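PDB 1XTP: Lmaj004091aaa from Leishmania major, which probably transfers methyl groups from S-adenosyl-L-methionine to the alpha-amino group of proteins that begin with an X-Pro-Lys sequence. Local coordinates for residues Glu32-Glu37 with Ser212-Ser217; Ser95-Cys100 with Asn110-Leu115. One frame throughout, in Å; residues are numbered along the deposited sequence.

Contact 1. Residues Glu32-Glu37 with Ser212-Ser217; sequences EMWKAE and SSLTRS
The indole of Trp34 and the guanidinium of Arg216 meet at a corner, their planes 41° apart: Arg216 NH2 comes up at the indole's edge, near its plane, 4.2 Å from Trp34 CZ2. One face of the indole carries CE of Met33, a selenomethionine, 3.5 Å above the plane and over its centre. One face of the guanidinium is covered in the same way by CD2 of Leu214, which also lies 4.0 Å from Trp34 CH2. The other branch of Leu214, CD1, packs 3.6 Å from Met33 CE and also reaches CZ2 and CH2 of the indole. Met33 leaves the helix with CG anti to the backbone N (chi1 -178°), then bends at chi2 and chi3, which folds CE back over that face of the neighbouring indole.

Leu214 sits on the second strand of the hairpin 205-208/213-215, where Ser212 and Ser213 both face Asp208 in a G1 beta bulge. Asp173 ties the two flat groups together, taking Trp34 NE1 on one oxygen and forming a salt bridge to Arg216 NE with the other. Arg216 NH1 and NH2 go to the carbonyls of Ala168 and Leu171, so all three guanidinium nitrogens are held and the group's rotation is fixed. At the bulge, one water donates to both Glu37 OE1 (2.7 Å) and Ser212 OG (2.8 Å).

Contact 2. Residues Ser95-Cys100 with Asn110-Leu115; sequences SRALDC and NLLTKL
Leu112 points its side chain at the strand 96-100, and its CD1 methyl settles against the two residues that face it there, Ala97 and Asp99. Starting at the backbone, Leu112 CA is 7.1 Å from Ala97 CA, the shortest such spacing between the segments. Leu112 CB is aimed toward the strand and stands 4.6 Å from Ala97 CB, a loose approach. At CG the branch divides. CG lies anti to the carbonyl carbon (chi1 -54°), and with chi2 at 173° CD1 continues the line from CA, making it the far tip of the side chain. This methyl reaches Asp99 CB at 4.0 Å and Ala97 CB at 4.4 Å. The other methyl, CD2, turns aside and keeps 4.6 Å from Ala97 CB. No hydrogen bond crosses here; the join is apolar and buried.

The closest atom of Asp99 to Leu112 is CB, with the carboxylate only slightly farther off. Having CG anti to the backbone N (chi1 -170°) carries that carboxylate on toward the start of helix 106-115, where OD2 is hydrogen-bonded to OG1 of Thr108, which lies on the same helix as Leu112. The bound S-adenosyl-L-homoselenocysteine is about 5 Å from the Asp99 side chain, and Gly101, a predicted cofactor-binding residue, follows at the strand's end, as in the first, glycine-rich motif of class 1 methyltransferases.

The pair forms the first strand and helix of a beta-alpha-beta unit completed by strand 118-123. Helix 106-115 lies over the sheet with Leu112 also touching Thr119 of that strand and Val163 of strand 159-165, while Leu111 packs on helix 75-87.

In the fold
From the N terminus, the chain first lays down helix 30-37, which waits for its partner until strand 213-215 arrives: contact 1 closes a loop of 174 residues. Within that loop, contact 2 closes a much shorter one, with nine residues between strand 96-100 and the part of helix 106-115 that folds back on it. The two do not cross, and they lie on opposite sides of the chain's centre, centres 30 Å apart and nearest atoms about 13 Å apart. Contact 2 belongs to the seven-stranded Rossmann-like sheet, with strand order 3-2-1-4-5-7-6, whereas contact 1 packs helix 30-37 against strand 213-215 of the smaller four-stranded sheet, to which the N-terminal region also gives strands 19-21 and 26-27.

Contact 1. Residues Glu32-Glu37 with Ser212-Ser217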
loop_
_atom_site.group_PDB
_atom_site.type_symbol
_atom_site.label_atom_id
_atom_site.label_comp_id
_atom_site.label_asym_id
_atom_site.label_seq_id
_atom_site.Cartn_x
_atom_site.Cartn_y
_atom_site.Cartn_z
ATOM N N GLU A 32 -2.538 -12.574 -18.377
ATOM C CA GLU A 32 -1.351 -13.004 -19.085
ATOM C C GLU A 32 -0.075 -12.716 -18.257
ATOM O O GLU A 32 0.828 -13.534 -18.191
ATOM C CB GLU A 32 -1.296 -12.276 -20.436
ATOM C CG GLU A 32 -0.243 -12.801 -21.388
ATOM C CD GLU A 32 0.131 -11.822 -22.489
ATOM O OE1 GLU A 32 -0.502 -10.759 -22.621
ATOM O OE2 GLU A 32 1.091 -12.122 -23.228
HETATM N N MSE A 33 -0.010 -11.544 -17.637
HETATM C CA MSE A 33 1.157 -11.150 -16.846
HETATM C C MSE A 33 1.361 -12.001 -15.604
HETATM O O MSE A 33 2.473 -12.453 -15.340
HETATM C CB MSE A 33 1.042 -9.685 -16.452
HETATM C CG MSE A 33 2.209 -9.154 -15.665
HETATM SE SE MSE A 33 1.936 -9.314 -13.748
HETATM C CE MSE A 33 0.486 -8.021 -13.627
ATOM N N TRP A 34 0.308 -12.213 -14.819
ATOM C CA TRP A 34 0.438 -13.061 -13.623
ATOM C C TRP A 34 0.859 -14.494 -13.971
ATOM O O TRP A 34 1.529 -15.133 -13.167
ATOM C CB TRP A 34 -0.859 -13.103 -12.791
ATOM C CG TRP A 34 -1.266 -11.782 -12.197
ATOM C CD1 TRP A 34 -2.460 -11.144 -12.383
ATOM C CD2 TRP A 34 -0.478 -10.920 -11.355
ATOM N NE1 TRP A 34 -2.476 -9.943 -11.703
ATOM C CE2 TRP A 34 -1.269 -9.777 -11.069
ATOM C CE3 TRP A 34 0.825 -10.984 -10.840
ATOM C CZ2 TRP A 34 -0.813 -8.733 -10.271
ATOM C CZ3 TRP A 34 1.288 -9.934 -10.047
ATOM C CH2 TRP A 34 0.472 -8.823 -9.776
ATOM N N LYS A 35 0.463 -15.007 -15.143
ATOM C CA LYS A 35 0.936 -16.319 -15.581
ATOM C C LYS A 35 2.438 -16.283 -15.834
ATOM O O LYS A 35 3.122 -17.270 -15.602
ATOM C CB LYS A 35 0.181 -16.804 -16.827
ATOM C CG LYS A 35 -1.179 -17.405 -16.510
ATOM C CD LYS A 35 -2.072 -17.554 -17.742
ATOM C CE LYS A 35 -1.703 -18.751 -18.601
ATOM N NZ LYS A 35 -2.642 -18.872 -19.768
ATOM N N ALA A 36 2.956 -15.138 -16.283
ATOM C CA ALA A 36 4.401 -14.980 -16.514
ATOM C C ALA A 36 5.175 -14.752 -15.214
ATOM O O ALA A 36 6.271 -15.286 -15.019
ATOM C CB ALA A 36 4.667 -13.823 -17.490
ATOM N N GLU A 37 4.605 -13.961 -14.322
ATOM C CA GLU A 37 5.328 -13.494 -13.162
ATOM C C GLU A 37 5.201 -14.378 -11.918
ATOM O O GLU A 37 6.012 -14.232 -11.001
ATOM C CB GLU A 37 4.856 -12.069 -12.811
ATOM C CG GLU A 37 5.326 -11.015 -13.782
ATOM C CD GLU A 37 6.822 -10.697 -13.662
ATOM O OE1 GLU A 37 7.368 -10.702 -12.528
ATOM O OE2 GLU A 37 7.450 -10.424 -14.709
ATOM N N SER A 212 10.353 -5.888 -7.979
ATOM C CA SER A 212 9.297 -6.915 -8.100
ATOM C C SER A 212 7.960 -6.424 -7.562
ATOM O O SER A 212 7.439 -6.940 -6.572
ATOM C CB SER A 212 9.710 -8.241 -7.428
ATOM O OG SER A 212 8.892 -9.326 -7.858
ATOM N N SER A 213 7.418 -5.411 -8.244
ATOM C CA SER A 213 6.200 -4.727 -7.825
ATOM C C SER A 213 5.469 -4.207 -9.058
ATOM O O SER A 213 6.028 -4.201 -10.160
ATOM C CB SER A 213 6.571 -3.546 -6.940
ATOM O OG SER A 213 7.284 -2.555 -7.677
ATOM N N LEU A 214 4.242 -3.717 -8.898
ATOM C CA LEU A 214 3.623 -3.051 -10.041
ATOM C C LEU A 214 2.762 -1.851 -9.655
ATOM O O LEU A 214 2.168 -1.794 -8.575
ATOM C CB LEU A 214 2.835 -4.033 -10.926
ATOM C CG LEU A 214 1.397 -4.272 -10.501
ATOM C CD1 LEU A 214 0.623 -5.047 -11.546
ATOM C CD2 LEU A 214 1.398 -4.989 -9.158
ATOM N N THR A 215 2.723 -0.899 -10.569
ATOM C CA THR A 215 1.889 0.277 -10.460
ATOM C C THR A 215 0.659 0.004 -11.294
ATOM O O THR A 215 0.760 -0.484 -12.432
ATOM C CB THR A 215 2.618 1.497 -11.013
ATOM O OG1 THR A 215 3.836 1.653 -10.289
ATOM C CG2 THR A 215 1.776 2.791 -10.893
ATOM N N ARG A 216 -0.495 0.305 -10.718
ATOM C CA ARG A 216 -1.760 0.028 -11.351
ATOM C C ARG A 216 -2.514 1.333 -11.572
ATOM O O ARG A 216 -2.207 2.350 -10.943
ATOM C CB ARG A 216 -2.598 -0.873 -10.452
ATOM C CG ARG A 216 -1.958 -2.187 -10.049
ATOM C CD ARG A 216 -2.922 -2.913 -9.080
ATOM N NE ARG A 216 -2.543 -4.278 -8.691
ATOM C CZ ARG A 216 -1.848 -4.600 -7.596
ATOM N NH1 ARG A 216 -1.343 -3.671 -6.791
ATOM N NH2 ARG A 216 -1.598 -5.863 -7.327
ATOM N N SER A 217 -3.508 1.288 -12.461
ATOM C CA SER A 217 -4.395 2.428 -12.706
ATOM C C SER A 217 -5.529 2.476 -11.684
ATOM O O SER A 217 -5.864 1.473 -11.042
ATOM C CB SER A 217 -4.998 2.334 -14.101
ATOM O OG SER A 217 -5.800 1.162 -14.209
HETATM O O HOH W 1 8.811 -9.305 -10.660
#

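Contact 2. Residues Ser95-Cys100 with Asn110-Leu115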
loop_
_atom_site.group_PDB
_atom_site.type_symbol
_atom_site.label_atom_id
_atom_site.label_comp_id
_atom_site.label_asym_id
_atom_site.label_seq_id
_atom_site.Cartn_x
_atom_site.Cartn_y
_atom_site.Cartn_z
ATOM N N SER A 95 -8.893 5.541 18.076
ATOM C CA SER A 95 -8.236 4.683 19.076
ATOM C C SER A 95 -7.044 3.939 18.539
ATOM O O SER A 95 -5.910 4.240 18.921
ATOM C CB SER A 95 -9.199 3.686 19.696
ATOM O OG SER A 95 -10.174 4.403 20.386
ATOM N N ARG A 96 -7.289 2.965 17.675
ATOM C CA ARG A 96 -6.222 2.100 17.216
ATOM C C ARG A 96 -5.960 2.173 15.700
ATOM O O ARG A 96 -6.886 2.092 14.882
ATOM C CB ARG A 96 -6.507 0.664 17.649
ATOM C CG ARG A 96 -5.234 -0.140 17.830
ATOM C CD ARG A 96 -5.464 -1.502 18.380
ATOM N NE ARG A 96 -4.169 -2.097 18.683
ATOM C CZ ARG A 96 -3.585 -2.098 19.881
ATOM N NH1 ARG A 96 -4.193 -1.600 20.965
ATOM N NH2 ARG A 96 -2.378 -2.644 20.005
ATOM N N ALA A 97 -4.687 2.313 15.339
ATOM C CA ALA A 97 -4.252 2.298 13.944
ATOM C C ALA A 97 -3.274 1.148 13.674
ATOM O O ALA A 97 -2.681 0.606 14.595
ATOM C CB ALA A 97 -3.602 3.622 13.573
ATOM N N LEU A 98 -3.136 0.805 12.392
ATOM C CA LEU A 98 -2.194 -0.199 11.898
ATOM C C LEU A 98 -1.500 0.357 10.652
ATOM O O LEU A 98 -2.155 0.775 9.683
ATOM C CB LEU A 98 -2.909 -1.511 11.548
ATOM C CG LEU A 98 -2.083 -2.619 10.875
ATOM C CD1 LEU A 98 -0.943 -3.140 11.743
ATOM C CD2 LEU A 98 -2.992 -3.792 10.439
ATOM N N ASP A 99 -0.173 0.332 10.695
ATOM C CA ASP A 99 0.686 0.830 9.627
ATOM C C ASP A 99 1.275 -0.384 8.908
ATOM O O ASP A 99 2.169 -1.052 9.437
ATOM C CB ASP A 99 1.763 1.683 10.277
ATOM C CG ASP A 99 2.577 2.451 9.298
ATOM O OD1 ASP A 99 2.275 2.384 8.080
ATOM O OD2 ASP A 99 3.524 3.130 9.774
ATOM N N CYS A 100 0.708 -0.701 7.736
ATOM C CA CYS A 100 1.060 -1.882 6.943
ATOM C C CYS A 100 2.186 -1.561 5.969
ATOM O O CYS A 100 2.169 -0.525 5.316
ATOM C CB CYS A 100 -0.124 -2.353 6.100
ATOM S SG CYS A 100 -1.551 -2.882 6.982
ATOM N N ASN A 110 5.261 10.248 12.242
ATOM C CA ASN A 110 4.944 11.619 11.859
ATOM C C ASN A 110 3.451 11.898 11.715
ATOM O O ASN A 110 3.068 13.041 11.571
ATOM C CB ASN A 110 5.647 11.962 10.539
ATOM C CG ASN A 110 7.155 11.909 10.660
ATOM O OD1 ASN A 110 7.782 12.860 11.137
ATOM N ND2 ASN A 110 7.747 10.774 10.266
ATOM N N LEU A 111 2.612 10.872 11.729
ATOM C CA LEU A 111 1.179 11.111 11.581
ATOM C C LEU A 111 0.344 10.366 12.598
ATOM O O LEU A 111 -0.437 10.969 13.313
ATOM C CB LEU A 111 0.705 10.768 10.161
ATOM C CG LEU A 111 -0.755 11.127 9.815
ATOM C CD1 LEU A 111 -1.168 12.542 10.262
ATOM C CD2 LEU A 111 -0.986 10.963 8.344
ATOM N N LEU A 112 0.500 9.052 12.665
ATOM C CA LEU A 112 -0.457 8.254 13.397
ATOM C C LEU A 112 -0.330 8.460 14.896
ATOM O O LEU A 112 -1.358 8.478 15.608
ATOM C CB LEU A 112 -0.357 6.779 12.999
ATOM C CG LEU A 112 -0.479 6.512 11.492
ATOM C CD1 LEU A 112 -0.191 5.042 11.190
ATOM C CD2 LEU A 112 -1.841 6.934 10.950
ATOM N N THR A 113 0.897 8.674 15.383
ATOM C CA THR A 113 1.108 8.908 16.815
ATOM C C THR A 113 0.497 10.247 17.294
ATOM O O THR A 113 0.299 10.452 18.503
ATOM C CB THR A 113 2.600 8.821 17.226
ATOM O OG1 THR A 113 3.390 9.650 16.372
ATOM C CG2 THR A 113 3.118 7.391 17.137
ATOM N N LYS A 114 0.169 11.132 16.361
ATOM C CA LYS A 114 -0.521 12.385 16.691
ATOM C C LYS A 114 -2.034 12.251 16.687
ATOM O O LYS A 114 -2.712 13.098 17.255
ATOM C CB LYS A 114 -0.149 13.484 15.699
ATOM C CG LYS A 114 1.277 13.949 15.805
ATOM C CD LYS A 114 1.620 14.956 14.713
ATOM C CE LYS A 114 2.926 15.668 15.046
ATOM N NZ LYS A 114 3.324 16.678 14.026
ATOM N N LEU A 115 -2.558 11.220 16.021
ATOM C CA LEU A 115 -4.001 11.062 15.810
ATOM C C LEU A 115 -4.641 9.860 16.505
ATOM O O LEU A 115 -5.849 9.861 16.741
ATOM C CB LEU A 115 -4.272 10.923 14.319
ATOM C CG LEU A 115 -3.914 12.071 13.398
ATOM C CD1 LEU A 115 -3.991 11.622 11.982
ATOM C CD2 LEU A 115 -4.871 13.237 13.612
#